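Local structure of uncharacterized protein (4LQZ) at residues K77-K82 / Q134-T139; Y93-I98 / S109-M114. The protein is of unknown function, a DUF4909 family member from Staphylococcus aureus built as a streptavidin-like antiparallel beta fold. One frame throughout, in Å; residues are numbered along the deposited sequence.

Contact 1. Residues K77-K82 / Q134-T139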
ATOM      1  N   LYS A  77      -8.634  -4.074   8.914  1.00 47.90           N
ATOM      2  CA  LYS A  77      -8.100  -5.111   9.802  1.00 49.28           C
ATOM      3  C   LYS A  77      -6.599  -4.865  10.036  1.00 49.92           C
ATOM      4  O   LYS A  77      -5.865  -4.630   9.075  1.00 48.05           O
ATOM      5  CB  LYS A  77      -8.360  -6.519   9.244  1.00 53.75           C
ATOM      6  CG  LYS A  77      -9.846  -6.864   9.172  1.00 74.44           C
ATOM      7  CD  LYS A  77     -10.285  -7.831  10.249  1.00 86.81           C
ATOM      8  CE  LYS A  77     -11.666  -8.379   9.985  1.00 98.29           C
ATOM      9  NZ  LYS A  77     -12.744  -7.452  10.423  1.00107.95           N
ATOM     10  N   PRO A  78      -6.146  -4.842  11.301  1.00 46.07           N
ATOM     11  CA  PRO A  78      -4.741  -4.493  11.583  1.00 44.91           C
ATOM     12  C   PRO A  78      -3.670  -5.395  10.975  1.00 47.89           C
ATOM     13  O   PRO A  78      -2.559  -4.906  10.759  1.00 44.36           O
ATOM     14  CB  PRO A  78      -4.662  -4.562  13.113  1.00 49.63           C
ATOM     15  CG  PRO A  78      -5.840  -5.355  13.530  1.00 55.10           C
ATOM     16  CD  PRO A  78      -6.905  -5.019  12.562  1.00 49.30           C
ATOM     17  N   ASP A  79      -3.968  -6.687  10.694  1.00 47.27           N
ATOM     18  CA  ASP A  79      -2.944  -7.573  10.134  1.00 46.20           C
ATOM     19  C   ASP A  79      -2.619  -7.234   8.661  1.00 46.51           C
ATOM     20  O   ASP A  79      -1.630  -7.733   8.133  1.00 45.00           O
ATOM     21  CB  ASP A  79      -3.295  -9.045  10.343  1.00 50.79           C
ATOM     22  CG  ASP A  79      -3.141  -9.428  11.814  1.00 62.78           C
ATOM     23  OD1 ASP A  79      -2.651  -8.585  12.604  1.00 61.90           O
ATOM     24  OD2 ASP A  79      -3.489 -10.564  12.168  1.00 74.08           O
ATOM     25  N   PHE A  80      -3.376  -6.303   8.056  1.00 41.22           N
ATOM     26  CA  PHE A  80      -3.078  -5.726   6.743  1.00 37.21           C
ATOM     27  C   PHE A  80      -1.700  -5.044   6.818  1.00 40.22           C
ATOM     28  O   PHE A  80      -0.958  -5.029   5.830  1.00 38.51           O
ATOM     29  CB  PHE A  80      -4.165  -4.715   6.333  1.00 37.22           C
ATOM     30  CG  PHE A  80      -3.782  -3.858   5.140  1.00 35.89           C
ATOM     31  CD1 PHE A  80      -3.783  -4.392   3.852  1.00 38.64           C
ATOM     32  CD2 PHE A  80      -3.370  -2.540   5.312  1.00 36.41           C
ATOM     33  CE1 PHE A  80      -3.365  -3.624   2.757  1.00 36.99           C
ATOM     34  CE2 PHE A  80      -2.969  -1.767   4.213  1.00 36.58           C
ATOM     35  CZ  PHE A  80      -2.971  -2.318   2.945  1.00 34.35           C
ATOM     36  N   TRP A  81      -1.367  -4.495   8.012  1.00 36.67           N
ATOM     37  CA  TRP A  81      -0.122  -3.788   8.302  1.00 36.29           C
ATOM     38  C   TRP A  81       1.027  -4.752   8.657  1.00 41.67           C
ATOM     39  O   TRP A  81       2.153  -4.296   8.850  1.00 41.03           O
ATOM     40  CB  TRP A  81      -0.323  -2.698   9.386  1.00 35.29           C
ATOM     41  CG  TRP A  81      -1.346  -1.672   8.976  1.00 34.13           C
ATOM     42  CD1 TRP A  81      -2.650  -1.615   9.372  1.00 37.29           C
ATOM     43  CD2 TRP A  81      -1.191  -0.668   7.961  1.00 31.58           C
ATOM     44  NE1 TRP A  81      -3.295  -0.582   8.734  1.00 34.50           N
ATOM     45  CE2 TRP A  81      -2.425   0.010   7.852  1.00 34.56           C
ATOM     46  CE3 TRP A  81      -0.123  -0.269   7.131  1.00 31.63           C
ATOM     47  CZ2 TRP A  81      -2.620   1.066   6.950  1.00 31.50           C
ATOM     48  CZ3 TRP A  81      -0.305   0.799   6.270  1.00 31.07           C
ATOM     49  CH2 TRP A  81      -1.537   1.465   6.196  1.00 30.94           C
ATOM     50  N   LYS A  82       0.785  -6.076   8.617  1.00 41.94           N
ATOM     51  CA  LYS A  82       1.841  -7.059   8.852  1.00 44.98           C
ATOM     52  C   LYS A  82       2.552  -7.339   7.517  1.00 46.58           C
ATOM     53  O   LYS A  82       2.186  -8.258   6.764  1.00 46.99           O
ATOM     54  CB  LYS A  82       1.289  -8.331   9.520  1.00 51.75           C
ATOM     55  CG  LYS A  82       2.326  -9.071  10.352  1.00 70.96           C
ATOM     56  CD  LYS A  82       1.868 -10.480  10.668  1.00 83.64           C
ATOM     57  CE  LYS A  82       3.032 -11.416  10.859  1.00104.21           C
ATOM     58  NZ  LYS A  82       2.588 -12.833  10.970  1.00122.45           N
ATOM     59  N   GLN A 134      -3.003 -13.817   2.969  1.00 49.92           N
ATOM     60  CA  GLN A 134      -3.459 -12.780   2.043  1.00 43.90           C
ATOM     61  C   GLN A 134      -4.898 -12.348   2.306  1.00 42.66           C
ATOM     62  O   GLN A 134      -5.399 -11.479   1.616  1.00 38.06           O
ATOM     63  CB  GLN A 134      -3.310 -13.291   0.586  1.00 44.06           C
ATOM     64  CG  GLN A 134      -1.863 -13.288   0.078  1.00 53.20           C
ATOM     65  CD  GLN A 134      -1.219 -11.912   0.162  1.00 50.73           C
ATOM     66  OE1 GLN A 134      -1.826 -10.902  -0.165  1.00 42.87           O
ATOM     67  NE2 GLN A 134      -0.019 -11.837   0.702  1.00 42.97           N
ATOM     68  N   ASN A 135      -5.564 -12.944   3.293  1.00 42.62           N
ATOM     69  CA  ASN A 135      -6.967 -12.653   3.589  1.00 43.53           C
ATOM     70  C   ASN A 135      -7.246 -11.190   4.010  1.00 46.15           C
ATOM     71  O   ASN A 135      -8.376 -10.729   3.808  1.00 46.02           O
ATOM     72  CB  ASN A 135      -7.515 -13.648   4.621  1.00 47.38           C
ATOM     73  CG  ASN A 135      -7.906 -14.974   3.967  1.00 55.95           C
ATOM     74  OD1 ASN A 135      -7.826 -15.133   2.747  1.00 51.03           O
ATOM     75  ND2 ASN A 135      -8.368 -15.948   4.750  1.00 56.76           N
ATOM     76  N   ASP A 136      -6.244 -10.442   4.548  1.00 41.28           N
ATOM     77  CA  ASP A 136      -6.494  -9.056   4.925  1.00 38.90           C
ATOM     78  C   ASP A 136      -6.049  -8.082   3.838  1.00 40.42           C
ATOM     79  O   ASP A 136      -5.899  -6.893   4.105  1.00 39.26           O
ATOM     80  CB  ASP A 136      -5.827  -8.700   6.267  1.00 40.99           C
ATOM     81  CG  ASP A 136      -6.388  -9.504   7.428  1.00 54.38           C
ATOM     82  OD1 ASP A 136      -7.636  -9.557   7.572  1.00 53.51           O
ATOM     83  OD2 ASP A 136      -5.587 -10.078   8.184  1.00 64.01           O
ATOM     84  N   ARG A 137      -5.906  -8.563   2.611  1.00 36.25           N
ATOM     85  CA  ARG A 137      -5.461  -7.712   1.513  1.00 32.32           C
ATOM     86  C   ARG A 137      -6.482  -6.623   1.203  1.00 33.63           C
ATOM     87  O   ARG A 137      -7.692  -6.793   1.367  1.00 33.26           O
ATOM     88  CB  ARG A 137      -5.161  -8.536   0.244  1.00 32.70           C
ATOM     89  CG  ARG A 137      -6.397  -9.070  -0.451  1.00 35.66           C
ATOM     90  CD  ARG A 137      -6.147  -9.460  -1.880  1.00 45.41           C
ATOM     91  NE  ARG A 137      -7.303 -10.188  -2.379  1.00 37.04           N
ATOM     92  CZ  ARG A 137      -7.244 -11.163  -3.271  1.00 48.03           C
ATOM     93  NH1 ARG A 137      -6.077 -11.532  -3.788  1.00 32.28           N
ATOM     94  NH2 ARG A 137      -8.348 -11.803  -3.636  1.00 37.44           N
HETATM   95  N   MSE A 138      -5.980  -5.499   0.759  1.00 29.22           N
HETATM   96  CA  MSE A 138      -6.831  -4.391   0.371  0.50 28.03           C
HETATM   97  C   MSE A 138      -7.199  -4.513  -1.095  1.00 30.65           C
HETATM   98  O   MSE A 138      -6.362  -4.909  -1.885  1.00 28.50           O
HETATM   99  CB  MSE A 138      -6.093  -3.075   0.603  0.50 27.62           C
HETATM  100  CG  MSE A 138      -6.995  -1.942   0.975  0.50 33.92           C
HETATM  101 SE   MSE A 138      -5.966  -0.526   1.870  0.38 39.25          SE
HETATM  102  CE  MSE A 138      -6.444  -0.905   3.717  0.50 38.43           C
ATOM    103  N   THR A 139      -8.431  -4.122  -1.458  1.00 31.17           N
ATOM    104  CA  THR A 139      -8.861  -4.090  -2.861  1.00 31.49           C
ATOM    105  C   THR A 139      -9.114  -2.624  -3.203  1.00 33.46           C
ATOM    106  O   THR A 139      -9.833  -1.920  -2.470  1.00 35.23           O
ATOM    107  CB  THR A 139     -10.064  -5.005  -3.147  1.00 36.00           C
ATOM    108  OG1 THR A 139      -9.638  -6.351  -2.998  1.00 32.19           O
ATOM    109  CG2 THR A 139     -10.621  -4.835  -4.577  1.00 35.05           C
TER

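Contact 2. Residues Y93-I98 / S109-M114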
ATOM      1  N   TYR A  93       7.815   3.205   5.904  1.00 35.27           N
ATOM      2  CA  TYR A  93       6.802   2.833   4.911  1.00 31.66           C
ATOM      3  C   TYR A  93       6.459   1.358   5.003  1.00 37.11           C
ATOM      4  O   TYR A  93       7.345   0.532   5.224  1.00 40.54           O
ATOM      5  CB  TYR A  93       7.302   3.146   3.495  1.00 31.35           C
ATOM      6  CG  TYR A  93       7.548   4.611   3.226  1.00 31.15           C
ATOM      7  CD1 TYR A  93       6.544   5.420   2.712  1.00 30.33           C
ATOM      8  CD2 TYR A  93       8.807   5.174   3.419  1.00 34.33           C
ATOM      9  CE1 TYR A  93       6.779   6.760   2.403  1.00 32.49           C
ATOM     10  CE2 TYR A  93       9.046   6.521   3.151  1.00 35.90           C
ATOM     11  CZ  TYR A  93       8.029   7.311   2.638  1.00 41.49           C
ATOM     12  OH  TYR A  93       8.248   8.641   2.362  1.00 43.93           O
ATOM     13  N   TYR A  94       5.177   1.028   4.814  1.00 32.08           N
ATOM     14  CA  TYR A  94       4.642  -0.344   4.747  1.00 31.39           C
ATOM     15  C   TYR A  94       4.575  -0.699   3.255  1.00 34.59           C
ATOM     16  O   TYR A  94       4.010   0.067   2.468  1.00 31.46           O
ATOM     17  CB  TYR A  94       3.277  -0.442   5.460  1.00 31.44           C
ATOM     18  CG  TYR A  94       3.409  -0.244   6.953  1.00 36.02           C
ATOM     19  CD1 TYR A  94       3.558   1.032   7.497  1.00 37.54           C
ATOM     20  CD2 TYR A  94       3.504  -1.334   7.816  1.00 39.29           C
ATOM     21  CE1 TYR A  94       3.782   1.218   8.862  1.00 40.25           C
ATOM     22  CE2 TYR A  94       3.710  -1.158   9.187  1.00 41.83           C
ATOM     23  CZ  TYR A  94       3.827   0.123   9.707  1.00 47.79           C
ATOM     24  OH  TYR A  94       4.020   0.312  11.057  1.00 50.25           O
ATOM     25  N   VAL A  95       5.226  -1.806   2.853  1.00 32.77           N
ATOM     26  CA  VAL A  95       5.375  -2.169   1.440  1.00 31.09           C
ATOM     27  C   VAL A  95       4.351  -3.247   0.985  1.00 33.21           C
ATOM     28  O   VAL A  95       4.185  -4.266   1.652  1.00 33.86           O
ATOM     29  CB  VAL A  95       6.832  -2.620   1.141  1.00 36.83           C
ATOM     30  CG1 VAL A  95       7.079  -2.739  -0.364  1.00 34.95           C
ATOM     31  CG2 VAL A  95       7.864  -1.687   1.807  1.00 37.88           C
ATOM     32  N   TYR A  96       3.677  -2.992  -0.163  1.00 26.84           N
ATOM     33  CA  TYR A  96       2.675  -3.902  -0.724  1.00 26.44           C
ATOM     34  C   TYR A  96       2.920  -4.167  -2.172  1.00 27.34           C
ATOM     35  O   TYR A  96       3.268  -3.252  -2.924  1.00 24.42           O
ATOM     36  CB  TYR A  96       1.245  -3.341  -0.563  1.00 25.52           C
ATOM     37  CG  TYR A  96       0.890  -3.172   0.896  1.00 25.74           C
ATOM     38  CD1 TYR A  96       0.377  -4.235   1.633  1.00 28.65           C
ATOM     39  CD2 TYR A  96       1.196  -1.993   1.578  1.00 24.89           C
ATOM     40  CE1 TYR A  96       0.149  -4.120   3.004  1.00 30.69           C
ATOM     41  CE2 TYR A  96       0.967  -1.864   2.945  1.00 26.23           C
ATOM     42  CZ  TYR A  96       0.430  -2.925   3.653  1.00 33.06           C
ATOM     43  OH  TYR A  96       0.232  -2.807   5.015  1.00 33.28           O
ATOM     44  N   LEU A  97       2.691  -5.415  -2.579  1.00 25.47           N
ATOM     45  CA  LEU A  97       2.732  -5.752  -3.980  1.00 24.85           C
ATOM     46  C   LEU A  97       1.437  -5.236  -4.580  1.00 29.14           C
ATOM     47  O   LEU A  97       0.359  -5.567  -4.074  1.00 26.97           O
ATOM     48  CB  LEU A  97       2.901  -7.264  -4.215  1.00 25.94           C
ATOM     49  CG  LEU A  97       2.748  -7.734  -5.682  1.00 28.69           C
ATOM     50  CD1 LEU A  97       3.890  -7.205  -6.563  1.00 28.27           C
ATOM     51  CD2 LEU A  97       2.582  -9.281  -5.774  1.00 32.68           C
ATOM     52  N   ILE A  98       1.542  -4.405  -5.635  1.00 24.55           N
ATOM     53  CA  ILE A  98       0.366  -3.925  -6.336  1.00 23.44           C
ATOM     54  C   ILE A  98       0.006  -4.962  -7.397  1.00 29.92           C
ATOM     55  O   ILE A  98       0.819  -5.217  -8.300  1.00 30.51           O
ATOM     56  CB  ILE A  98       0.563  -2.504  -6.975  1.00 24.67           C
ATOM     57  CG1 ILE A  98       0.999  -1.449  -5.931  1.00 22.17           C
ATOM     58  CG2 ILE A  98      -0.709  -2.070  -7.723  1.00 24.16           C
ATOM     59  CD1 ILE A  98       1.594  -0.133  -6.607  1.00 19.06           C
ATOM     60  N   SER A 109      -1.220  -6.192  -1.787  1.00 25.63           N
ATOM     61  CA  SER A 109      -0.953  -7.458  -1.088  1.00 28.42           C
ATOM     62  C   SER A 109       0.277  -7.380  -0.228  1.00 31.88           C
ATOM     63  O   SER A 109       1.333  -6.991  -0.719  1.00 30.72           O
ATOM     64  CB  SER A 109      -0.831  -8.595  -2.094  1.00 33.17           C
ATOM     65  OG  SER A 109      -2.020  -8.634  -2.867  1.00 43.18           O
ATOM     66  N   ALA A 110       0.139  -7.758   1.067  1.00 31.57           N
ATOM     67  CA  ALA A 110       1.221  -7.786   2.048  1.00 33.75           C
ATOM     68  C   ALA A 110       2.300  -8.770   1.618  1.00 39.45           C
ATOM     69  O   ALA A 110       2.022  -9.778   0.970  1.00 39.82           O
ATOM     70  CB  ALA A 110       0.695  -8.151   3.443  1.00 36.26           C
ATOM     71  N   LEU A 111       3.541  -8.412   1.940  1.00 38.01           N
ATOM     72  CA  LEU A 111       4.752  -9.158   1.652  1.00 39.86           C
ATOM     73  C   LEU A 111       5.284  -9.789   2.922  1.00 48.26           C
ATOM     74  O   LEU A 111       4.911  -9.360   4.013  1.00 47.82           O
ATOM     75  CB  LEU A 111       5.816  -8.211   1.062  1.00 38.60           C
ATOM     76  CG  LEU A 111       5.489  -7.458  -0.233  1.00 39.89           C
ATOM     77  CD1 LEU A 111       6.602  -6.497  -0.542  1.00 40.51           C
ATOM     78  CD2 LEU A 111       5.277  -8.437  -1.436  1.00 36.94           C
ATOM     79  N   GLN A 112       6.177 -10.781   2.778  1.00 49.34           N
ATOM     80  CA  GLN A 112       6.852 -11.456   3.881  1.00 53.89           C
ATOM     81  C   GLN A 112       7.823 -10.481   4.528  1.00 60.22           C
ATOM     82  O   GLN A 112       8.517  -9.755   3.808  1.00 58.99           O
ATOM     83  CB  GLN A 112       7.588 -12.706   3.378  1.00 58.43           C
ATOM     84  N   ASP A 113       7.840 -10.443   5.876  1.00 59.61           N
ATOM     85  CA  ASP A 113       8.709  -9.550   6.647  0.50 60.82           C
ATOM     86  C   ASP A 113      10.021 -10.285   7.015  1.00 71.76           C
ATOM     87  O   ASP A 113      10.144 -11.487   6.762  1.00 73.88           O
ATOM     88  CB  ASP A 113       7.963  -9.040   7.903  0.50 61.83           C
ATOM     89  CG  ASP A 113       8.450  -7.719   8.491  0.50 69.03           C
ATOM     90  OD1 ASP A 113       9.566  -7.281   8.135  0.50 69.19           O
ATOM     91  OD2 ASP A 113       7.727  -7.143   9.333  0.50 73.64           O
HETATM   92  N   MSE A 114      11.014  -9.559   7.583  1.00 73.02           N
HETATM   93  CA  MSE A 114      12.320 -10.118   7.954  1.00 79.12           C
HETATM   94  C   MSE A 114      12.708  -9.852   9.398  1.00 85.29           C
HETATM   95  O   MSE A 114      12.198  -8.921  10.032  1.00 82.60           O
HETATM   96  CB  MSE A 114      13.426  -9.531   7.066  1.00 82.87           C
HETATM   97  CG  MSE A 114      13.471 -10.089   5.658  1.00 90.64           C
HETATM   98 SE   MSE A 114      14.989  -9.382   4.632  0.75102.32          SE
HETATM   99  CE  MSE A 114      14.494  -7.490   4.579  1.00 93.77           C
TER

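Contact 1. Residues K77-K82 / Q134-T139
Phe80 and Met138, a selenomethionine, make the apolar half of this contact. In the conformer described here, one of two, Met138 CE sits over one face of the Phe80 ring, 3.8 Å from the ring centroid and 17° off its normal, a CH-pi contact displaced toward CE2. The selenium lies oblique to the same ring, with SE 3.7 Å from Phe80 CZ, a Met-aromatic contact. A bend at chi3 (-101°) turns the methyl back over the ring, while Met138 CB meets Phe80 CE1 at 3.5 Å. CB, beyond CE1, and CE, over the ring, come from the same side of it, the side chains crossing at about a right angle.

The polar half contains no hydrogen bond between the segments. Asp136 O lies near the plane of the Phe80 ring, at its edge, 3.3 Å from CD1. The Asp136 carboxylate rests on aliphatic carbon: OD1 is 3.5 Å from Lys77 CB, and OD2 is 3.3 Å from Asp79 CB. Lys77 NZ swings away and makes no salt bridge with it. Asp79 OD2 stands 4.5 Å from Asp136 OD2, a like-charge approach probably eased by the histidines that hold Asp136: His133 NE2 hydrogen-bonds OD2 and His27 NE2 hydrogen-bonds OD1.

A type I turn, Gln134 to Arg137, delivers Asp136 to the 3-10 segment 78-81 and leads into strand 138-142. That strand runs between strands 21-26 and 105-110, where Met138 also packs on Ile24 and Leu108. Gln26 NE2 hydrogen-bonds Asp136 O; Lys77 N hydrogen-bonds Gln26 OE1 and Phe80 packs on Gln26, holding the 61-66/85-88 loop against strand 21-26.

Contact 2. Residues Y93-I98 / S109-M114
Leu97 and Ser109 form an antiparallel hydrogen-bonded pair, each backbone giving and accepting. Leu97 N donates to Ser109 O at 2.8 Å, with the donor in the carbonyl plane and 152° at the hydrogen. The return bond from Ser109 N to Leu97 O, also 2.8 Å, is almost straight at 176°. Ser109 O additionally receives a CA-H contact from Tyr96 CA at 3.4 Å.

Apolar contacts extend the pairing. Leu111 places one methyl against each of two side chains: CD1 touches Val95 CG1 at 3.8 Å, and CD2 meets Leu97 CB at the same distance. Its CG is turned anti to the carbonyl carbon (chi1 -59°), which directs the fork at strand 91-100. Tyr96 presents a ring edge to the other backbone, with Ser109 C in the ring plane and CD1 3.6 Å from Ala110 N; CE1 reaches Ala110 CB at 4.1 Å. The phenol OH hydrogen-bonds Phe80 O.

Past Ala110, Thr83 OG1 hydrogen-bonds both Val95 O and Leu111 N. The chemistry implies a change of attachment from the paired strands toward Leu111: direct backbone bonds at Ser109, then methyl packing at Leu111, where Thr83 links the two backbones.

In the fold
Contact 2 is the more buried: six residues touch, five of them buried, and paired backbones of strands 91-100 and 105-110 carry it. Contact 1 is mixed, with Phe80 and Met138 inside and Lys77 and Asp79 at the surface; it relies on packing between the 3-10 segment and the turn that leads into strand 138-142, with Met138 as its first strand residue. Their centres are about 10 Å apart. Strands 105-110 and 138-142 lie side by side, so one sheet serves both, and all of contact 2 falls in the sequence between the segments of contact 1. Phe80 stacks with Tyr96, joining their aromatic parts, while Gln134 NE2 hydrogen-bonds Ala110 O at 2.9 Å.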